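Local coordinates for protein FMN Adenylyltransferase (Candida glabrata, PDB 3FWK) that transfers the adenylyl group of ATP to FMN, giving FAD and pyrophosphate in the last step of FAD biosynthesis, at residues L17-Y21 against S207-S212; I31-T35 against N201-S207. All coordinates share one frame; numbering follows the deposited sequence.

Contact 1 (L17-Y21 against S207-S212)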
ATOM      1  N   LEU A  17      -1.800  -3.255 -16.053  1.00 14.11           N
ATOM      2  CA  LEU A  17      -2.968  -3.488 -15.215  1.00 14.16           C
ATOM      3  C   LEU A  17      -3.671  -2.165 -14.888  1.00 14.22           C
ATOM      4  O   LEU A  17      -4.898  -2.121 -14.780  1.00 14.17           O
ATOM      5  CB  LEU A  17      -2.660  -4.351 -13.973  1.00 14.88           C
ATOM      6  CG  LEU A  17      -1.792  -3.738 -12.885  1.00 14.89           C
ATOM      7  CD1 LEU A  17      -2.697  -2.947 -11.898  1.00 16.24           C
ATOM      8  CD2 LEU A  17      -1.042  -4.833 -12.126  1.00 16.86           C
ATOM      9  N   THR A  18      -2.904  -1.079 -14.743  1.00 13.12           N
ATOM     10  CA  THR A  18      -3.500   0.234 -14.460  1.00 14.22           C
ATOM     11  C   THR A  18      -4.310   0.720 -15.680  1.00 13.88           C
ATOM     12  O   THR A  18      -5.449   1.186 -15.549  1.00 13.89           O
ATOM     13  CB  THR A  18      -2.424   1.234 -14.039  1.00 14.04           C
ATOM     14  OG1 THR A  18      -1.758   0.730 -12.845  1.00 14.17           O
ATOM     15  CG2 THR A  18      -3.026   2.589 -13.719  1.00 15.28           C
ATOM     16  N   SER A  19      -3.723   0.575 -16.851  1.00 14.23           N
ATOM     17  CA  SER A  19      -4.422   0.909 -18.083  1.00 15.08           C
ATOM     18  C   SER A  19      -5.690   0.075 -18.261  1.00 14.26           C
ATOM     19  O   SER A  19      -6.728   0.583 -18.695  1.00 15.63           O
ATOM     20  CB  SER A  19      -3.473   0.682 -19.255  1.00 16.38           C
ATOM     21  OG  SER A  19      -2.410   1.599 -19.279  1.00 20.10           O
ATOM     22  N   SER A  20      -5.603  -1.204 -17.927  1.00 14.48           N
ATOM     23  CA  SER A  20      -6.748  -2.095 -18.011  1.00 14.50           C
ATOM     24  C   SER A  20      -7.829  -1.638 -17.044  1.00 14.20           C
ATOM     25  O   SER A  20      -9.036  -1.583 -17.395  1.00 15.36           O
ATOM     26  CB  SER A  20      -6.320  -3.546 -17.768  1.00 15.97           C
ATOM     27  OG  SER A  20      -7.428  -4.418 -17.830  0.60 17.71           O
ATOM     28  N   TYR A  21      -7.444  -1.255 -15.826  1.00 12.96           N
ATOM     29  CA  TYR A  21      -8.446  -0.764 -14.883  1.00 12.36           C
ATOM     30  C   TYR A  21      -9.151   0.498 -15.425  1.00 12.97           C
ATOM     31  O   TYR A  21     -10.386   0.643 -15.326  1.00 13.96           O
ATOM     32  CB  TYR A  21      -7.766  -0.423 -13.515  1.00 12.65           C
ATOM     33  CG  TYR A  21      -8.790  -0.155 -12.426  1.00 11.48           C
ATOM     34  CD1 TYR A  21      -9.185  -1.147 -11.536  1.00 12.41           C
ATOM     35  CD2 TYR A  21      -9.402   1.112 -12.314  1.00 11.76           C
ATOM     36  CE1 TYR A  21     -10.161  -0.922 -10.565  1.00 12.00           C
ATOM     37  CE2 TYR A  21     -10.381   1.345 -11.388  1.00 11.79           C
ATOM     38  CZ  TYR A  21     -10.769   0.350 -10.521  1.00 11.56           C
ATOM     39  OH  TYR A  21     -11.750   0.635  -9.622  1.00 11.82           O
ATOM     40  N   SER A 207     -10.793  -1.582  -4.360  1.00 10.94           N
ATOM     41  CA  SER A 207     -11.187  -1.873  -5.736  1.00 10.55           C
ATOM     42  C   SER A 207      -9.951  -2.108  -6.612  1.00 11.25           C
ATOM     43  O   SER A 207      -9.869  -3.110  -7.335  1.00 11.92           O
ATOM     44  CB  SER A 207     -11.997  -0.723  -6.295  1.00 11.59           C
ATOM     45  OG  SER A 207     -12.318  -0.975  -7.653  1.00 12.03           O
ATOM     46  N   PHE A 208      -8.999  -1.196  -6.551  1.00 10.53           N
ATOM     47  CA  PHE A 208      -7.833  -1.289  -7.385  1.00 11.53           C
ATOM     48  C   PHE A 208      -6.966  -2.487  -6.971  1.00 11.03           C
ATOM     49  O   PHE A 208      -6.474  -3.241  -7.822  1.00 11.78           O
ATOM     50  CB  PHE A 208      -7.060   0.008  -7.326  1.00 11.61           C
ATOM     51  CG  PHE A 208      -5.899   0.030  -8.282  1.00 11.26           C
ATOM     52  CD1 PHE A 208      -6.113   0.181  -9.654  1.00 13.34           C
ATOM     53  CD2 PHE A 208      -4.591  -0.105  -7.836  1.00 13.24           C
ATOM     54  CE1 PHE A 208      -5.064   0.212 -10.540  1.00 15.28           C
ATOM     55  CE2 PHE A 208      -3.524  -0.062  -8.718  1.00 14.59           C
ATOM     56  CZ  PHE A 208      -3.758   0.076 -10.075  1.00 15.01           C
ATOM     57  N   LEU A 209      -6.747  -2.654  -5.680  1.00 11.04           N
ATOM     58  CA  LEU A 209      -5.899  -3.741  -5.241  1.00 12.05           C
ATOM     59  C   LEU A 209      -6.470  -5.103  -5.609  1.00 11.27           C
ATOM     60  O   LEU A 209      -5.728  -5.977  -6.036  1.00 12.82           O
ATOM     61  CB  LEU A 209      -5.667  -3.653  -3.740  1.00 14.98           C
ATOM     62  CG  LEU A 209      -4.404  -4.316  -3.162  1.00 17.17           C
ATOM     63  CD1 LEU A 209      -3.124  -3.914  -3.957  1.00 18.20           C
ATOM     64  CD2 LEU A 209      -4.262  -3.887  -1.702  1.00 19.49           C
ATOM     65  N   LEU A 210      -7.767  -5.274  -5.435  1.00 11.35           N
ATOM     66  CA  LEU A 210      -8.388  -6.543  -5.786  1.00 12.25           C
ATOM     67  C   LEU A 210      -8.325  -6.790  -7.287  1.00 12.60           C
ATOM     68  O   LEU A 210      -8.012  -7.918  -7.724  1.00 13.21           O
ATOM     69  CB  LEU A 210      -9.827  -6.590  -5.258  1.00 12.34           C
ATOM     70  CG  LEU A 210      -9.951  -6.695  -3.740  1.00 12.53           C
ATOM     71  CD1 LEU A 210     -11.366  -6.360  -3.326  1.00 13.25           C
ATOM     72  CD2 LEU A 210      -9.547  -8.103  -3.234  1.00 14.53           C
ATOM     73  N   TYR A 211      -8.611  -5.768  -8.086  1.00 11.67           N
ATOM     74  CA  TYR A 211      -8.543  -5.940  -9.520  1.00 11.52           C
ATOM     75  C   TYR A 211      -7.130  -6.309  -9.974  1.00 12.00           C
ATOM     76  O   TYR A 211      -6.945  -7.058 -10.934  1.00 12.68           O
ATOM     77  CB  TYR A 211      -8.975  -4.643 -10.210  1.00 12.73           C
ATOM     78  CG  TYR A 211      -8.861  -4.770 -11.715  1.00 12.74           C
ATOM     79  CD1 TYR A 211      -9.833  -5.448 -12.438  1.00 14.20           C
ATOM     80  CD2 TYR A 211      -7.735  -4.284 -12.401  1.00 13.88           C
ATOM     81  CE1 TYR A 211      -9.722  -5.603 -13.826  1.00 16.73           C
ATOM     82  CE2 TYR A 211      -7.620  -4.448 -13.759  1.00 15.42           C
ATOM     83  CZ  TYR A 211      -8.593  -5.122 -14.430  1.00 16.90           C
ATOM     84  OH  TYR A 211      -8.415  -5.288 -15.804  1.00 22.37           O
ATOM     85  N   SER A 212      -6.128  -5.751  -9.298  1.00 11.48           N
ATOM     86  CA  SER A 212      -4.752  -5.917  -9.770  1.00 12.31           C
ATOM     87  C   SER A 212      -4.321  -7.380  -9.808  1.00 11.60           C
ATOM     88  O   SER A 212      -3.439  -7.705 -10.583  1.00 13.24           O
ATOM     89  CB  SER A 212      -3.765  -5.150  -8.875  1.00 12.61           C
ATOM     90  OG  SER A 212      -3.531  -5.815  -7.621  1.00 12.59           O
TER
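The Tyr21 ring has Phe208 over one face and Tyr211 at its edge. Over that face comes the edge of Phe208, with CD1 3.8 Å above the plane and offset toward the rim, an edge-to-face pair with planes at 66°. At the rim of Tyr21 are CB of Tyr211 and OG of Ser207, both in its plane. Tyr21 in turn directs its own edge at the face of Tyr211, an offset edge-to-face pair in which Tyr21 CD1 approaches Tyr211 CD2 to 3.6 Å. With CG anti to the backbone N (chi1 -169°), Tyr21 extends far enough for its OH to donate to Ser207 OG, 2.6 Å away; Ser207 OG is also hydrogen-bonded to Glu255, which positions the serine that receives the phenol. The three rings form an aromatic cluster between helices 7-23 and 202-212, whose short segments cross at 118° with axes 10.4 Å apart, in this Rossmann-like alpha/beta protein. Thr18 OG1 sits in plane at the edge of Phe208, 3.5 Å from CZ, while its hydrogen bond goes to Cys14 O. Beside it, Leu17 crosses Phe208 at about a right angle and brings CD1 within 3.7 Å of CZ and 3.9 Å of Ser212 CB. Ser20 OG lies at the edge of Tyr211, by its OH, too close for a normal hydrogen bond; with two conformers for Ser20 this bond is doubtful.

Contact 2 (I31-T35 against N201-S207)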
ATOM      1  N   ILE A  31     -18.141   3.081  -7.590  1.00 12.50           N
ATOM      2  CA  ILE A  31     -16.815   3.063  -6.964  1.00 12.49           C
ATOM      3  C   ILE A  31     -15.721   2.908  -8.016  1.00 11.26           C
ATOM      4  O   ILE A  31     -14.678   3.562  -7.909  1.00 11.61           O
ATOM      5  CB  ILE A  31     -16.710   1.941  -5.916  1.00 11.99           C
ATOM      6  CG1 ILE A  31     -17.612   2.212  -4.719  1.00 13.13           C
ATOM      7  CG2 ILE A  31     -15.248   1.767  -5.452  1.00 13.57           C
ATOM      8  CD1 ILE A  31     -17.856   0.988  -3.856  1.00 14.84           C
ATOM      9  N   ILE A  32     -15.936   2.079  -9.044  1.00 11.80           N
ATOM     10  CA  ILE A  32     -14.919   1.902 -10.080  1.00 12.30           C
ATOM     11  C   ILE A  32     -14.646   3.237 -10.777  1.00 11.36           C
ATOM     12  O   ILE A  32     -13.496   3.623 -10.958  1.00 11.92           O
ATOM     13  CB  ILE A  32     -15.272   0.792 -11.061  1.00 12.56           C
ATOM     14  CG1 ILE A  32     -15.145  -0.561 -10.381  1.00 13.63           C
ATOM     15  CG2 ILE A  32     -14.393   0.866 -12.291  1.00 13.71           C
ATOM     16  CD1 ILE A  32     -15.800  -1.697 -11.145  1.00 15.47           C
ATOM     17  N   ALA A  33     -15.698   3.977 -11.172  1.00 11.84           N
ATOM     18  CA  ALA A  33     -15.450   5.258 -11.828  1.00 12.94           C
ATOM     19  C   ALA A  33     -14.723   6.242 -10.904  1.00 11.68           C
ATOM     20  O   ALA A  33     -13.820   6.945 -11.353  1.00 11.63           O
ATOM     21  CB  ALA A  33     -16.776   5.874 -12.310  1.00 13.70           C
ATOM     22  N   GLN A  34     -15.086   6.269  -9.622  1.00 11.53           N
ATOM     23  CA  GLN A  34     -14.399   7.122  -8.677  1.00 11.62           C
ATOM     24  C   GLN A  34     -12.899   6.743  -8.557  1.00 11.43           C
ATOM     25  O   GLN A  34     -12.037   7.609  -8.447  1.00 11.11           O
ATOM     26  CB  GLN A  34     -15.083   7.021  -7.327  1.00 11.76           C
ATOM     27  CG  GLN A  34     -14.553   7.983  -6.267  1.00 13.11           C
ATOM     28  CD  GLN A  34     -15.128   7.653  -4.913  1.00 13.54           C
ATOM     29  OE1 GLN A  34     -14.920   6.567  -4.386  1.00 15.78           O
ATOM     30  NE2 GLN A  34     -15.899   8.582  -4.343  1.00 14.73           N
ATOM     31  N   THR A  35     -12.631   5.444  -8.590  1.00 10.97           N
ATOM     32  CA  THR A  35     -11.251   4.943  -8.545  1.00 10.73           C
ATOM     33  C   THR A  35     -10.491   5.338  -9.804  1.00 10.78           C
ATOM     34  O   THR A  35      -9.325   5.720  -9.736  1.00 11.18           O
ATOM     35  CB  THR A  35     -11.241   3.411  -8.328  1.00 10.83           C
ATOM     36  OG1 THR A  35     -12.030   3.097  -7.190  1.00 11.65           O
ATOM     37  CG2 THR A  35      -9.818   2.896  -8.148  1.00 11.69           C
ATOM     38  N   ASN A 201      -9.885   7.124  -1.335  1.00 11.63           N
ATOM     39  CA  ASN A 201     -10.676   6.612  -0.234  1.00 12.18           C
ATOM     40  C   ASN A 201     -10.465   5.109  -0.077  1.00 11.60           C
ATOM     41  O   ASN A 201      -9.972   4.430  -0.991  1.00 11.70           O
ATOM     42  CB  ASN A 201     -12.207   6.822  -0.559  1.00 15.26           C
ATOM     43  CG  ASN A 201     -12.536   8.220  -1.075  1.00 15.63           C
ATOM     44  OD1 ASN A 201     -12.341   9.191  -0.348  1.00 17.19           O
ATOM     45  ND2 ASN A 201     -13.072   8.314  -2.305  1.00 18.88           N
ATOM     46  N   LEU A 202     -10.879   4.583   1.076  1.00 11.06           N
ATOM     47  CA  LEU A 202     -10.714   3.169   1.381  1.00 11.75           C
ATOM     48  C   LEU A 202     -11.323   2.300   0.275  1.00 10.84           C
ATOM     49  O   LEU A 202     -10.711   1.325  -0.147  1.00 11.59           O
ATOM     50  CB  LEU A 202     -11.342   2.868   2.741  1.00 12.14           C
ATOM     51  CG  LEU A 202     -11.280   1.402   3.206  1.00 12.42           C
ATOM     52  CD1 LEU A 202      -9.836   0.886   3.233  1.00 13.24           C
ATOM     53  CD2 LEU A 202     -11.980   1.269   4.549  1.00 13.81           C
ATOM     54  N   ALA A 203     -12.527   2.631  -0.214  1.00 11.05           N
ATOM     55  CA  ALA A 203     -13.142   1.810  -1.233  1.00 12.27           C
ATOM     56  C   ALA A 203     -12.318   1.782  -2.516  1.00 11.14           C
ATOM     57  O   ALA A 203     -12.307   0.768  -3.240  1.00 11.77           O
ATOM     58  CB  ALA A 203     -14.561   2.333  -1.527  1.00 13.75           C
ATOM     59  N   ASN A 204     -11.689   2.905  -2.847  1.00 10.97           N
ATOM     60  CA  ASN A 204     -10.841   2.942  -4.034  1.00 10.64           C
ATOM     61  C   ASN A 204      -9.622   2.021  -3.893  1.00 10.95           C
ATOM     62  O   ASN A 204      -9.233   1.350  -4.849  1.00 10.86           O
ATOM     63  CB  ASN A 204     -10.363   4.357  -4.321  1.00 12.09           C
ATOM     64  CG  ASN A 204     -11.499   5.364  -4.363  1.00 12.14           C
ATOM     65  OD1 ASN A 204     -11.400   6.384  -3.694  1.00 14.24           O
ATOM     66  ND2 ASN A 204     -12.550   5.082  -5.140  1.00 12.91           N
ATOM     67  N   ILE A 205      -9.008   2.054  -2.710  1.00 10.87           N
ATOM     68  CA  ILE A 205      -7.870   1.197  -2.411  1.00 11.05           C
ATOM     69  C   ILE A 205      -8.269  -0.284  -2.634  1.00 10.93           C
ATOM     70  O   ILE A 205      -7.569  -1.013  -3.328  1.00 10.93           O
ATOM     71  CB  ILE A 205      -7.399   1.444  -0.970  1.00 10.77           C
ATOM     72  CG1 ILE A 205      -6.827   2.863  -0.783  1.00 11.25           C
ATOM     73  CG2 ILE A 205      -6.376   0.345  -0.560  1.00 12.00           C
ATOM     74  CD1 ILE A 205      -5.557   3.124  -1.498  1.00 12.24           C
ATOM     75  N   TRP A 206      -9.388  -0.724  -2.040  1.00 10.74           N
ATOM     76  CA  TRP A 206      -9.770  -2.138  -2.203  1.00 10.96           C
ATOM     77  C   TRP A 206     -10.075  -2.467  -3.668  1.00 11.13           C
ATOM     78  O   TRP A 206      -9.653  -3.505  -4.163  1.00 11.36           O
ATOM     79  CB  TRP A 206     -10.950  -2.532  -1.332  1.00 11.16           C
ATOM     80  CG  TRP A 206     -10.831  -2.450   0.128  1.00 10.40           C
ATOM     81  CD1 TRP A 206     -11.710  -1.868   0.974  1.00 10.91           C
ATOM     82  CD2 TRP A 206      -9.842  -3.068   0.962  1.00 11.00           C
ATOM     83  NE1 TRP A 206     -11.345  -2.070   2.270  1.00 11.14           N
ATOM     84  CE2 TRP A 206     -10.194  -2.800   2.290  1.00 10.84           C
ATOM     85  CE3 TRP A 206      -8.691  -3.830   0.706  1.00 11.90           C
ATOM     86  CZ2 TRP A 206      -9.461  -3.265   3.379  1.00 11.97           C
ATOM     87  CZ3 TRP A 206      -7.960  -4.293   1.800  1.00 12.64           C
ATOM     88  CH2 TRP A 206      -8.352  -4.016   3.102  1.00 12.63           C
ATOM     89  N   SER A 207     -10.793  -1.582  -4.360  1.00 10.94           N
ATOM     90  CA  SER A 207     -11.187  -1.873  -5.736  1.00 10.55           C
ATOM     91  C   SER A 207      -9.951  -2.108  -6.612  1.00 11.25           C
ATOM     92  O   SER A 207      -9.869  -3.110  -7.335  1.00 11.92           O
ATOM     93  CB  SER A 207     -11.997  -0.723  -6.295  1.00 11.59           C
ATOM     94  OG  SER A 207     -12.318  -0.975  -7.653  1.00 12.03           O
TER
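Hydrogen bonds from one amide carry the polar half: Asn204 ND2 donates to Gln34 OE1 and to Thr35 OG1, each at 2.9 Å, both bonds fairly straight with N-H...O angles of about 150°. Both acceptors are tilted somewhat from the Asn204 amide plane, and the Gln34 amide is turned 79° against it. Gln34 reaches across with an extended chain, whereas Asn204 and Thr35 slide past each other in opposite directions. The carboxamide of Asn204 is held from its oxygen as well, since Asn201 N donates to OD1 at 2.9 Å; bonds to both ends of the amide fix its flip. Thr35 OG1, placed beside its backbone N by a chi1 of -53°, donates to Ile31 O at 2.8 Å, which leaves it an acceptor for Asn204.

The apolar contact is Ile31 CG2 on Ala203 CB, 4.0 Å apart. Two van der Waals contacts set a carbon against an oxygen: Thr35 CG2 lies 3.7 Å from Asn204 O, and Ile32 CG1 comes within 4.0 Å of Ser207 OG, a hydroxyl hydrogen-bonded to Glu255.

Segments 31-35 and 202-207 cross at nearly a right angle, the first turns of helix 31-50 against the start of helix 202-212, while Tyr21 of helix 7-23 packs on Ile32 and Thr35, and helix 69-86 touches Leu202, Ile205 and Trp206.

Overall arrangement
From the N terminus the chain runs through helix 7-23, which supplies 17-21 to contact 1, then turns into helix 31-50, whose first turns supply 31-35 to contact 2. It next builds the sheet and its helices before helix 202-212 returns to meet both. Residues 201-207 close the loop of contact 2 first and 207-212 then close the longer loop of contact 1, so contact 2 is nested within contact 1. Ser207 belongs to both, and the centres are about 10 Å apart. Tyr21 and Thr35 touch where they adjoin. Together they pin the two N-terminal helices to one helix that follows strand 192-194.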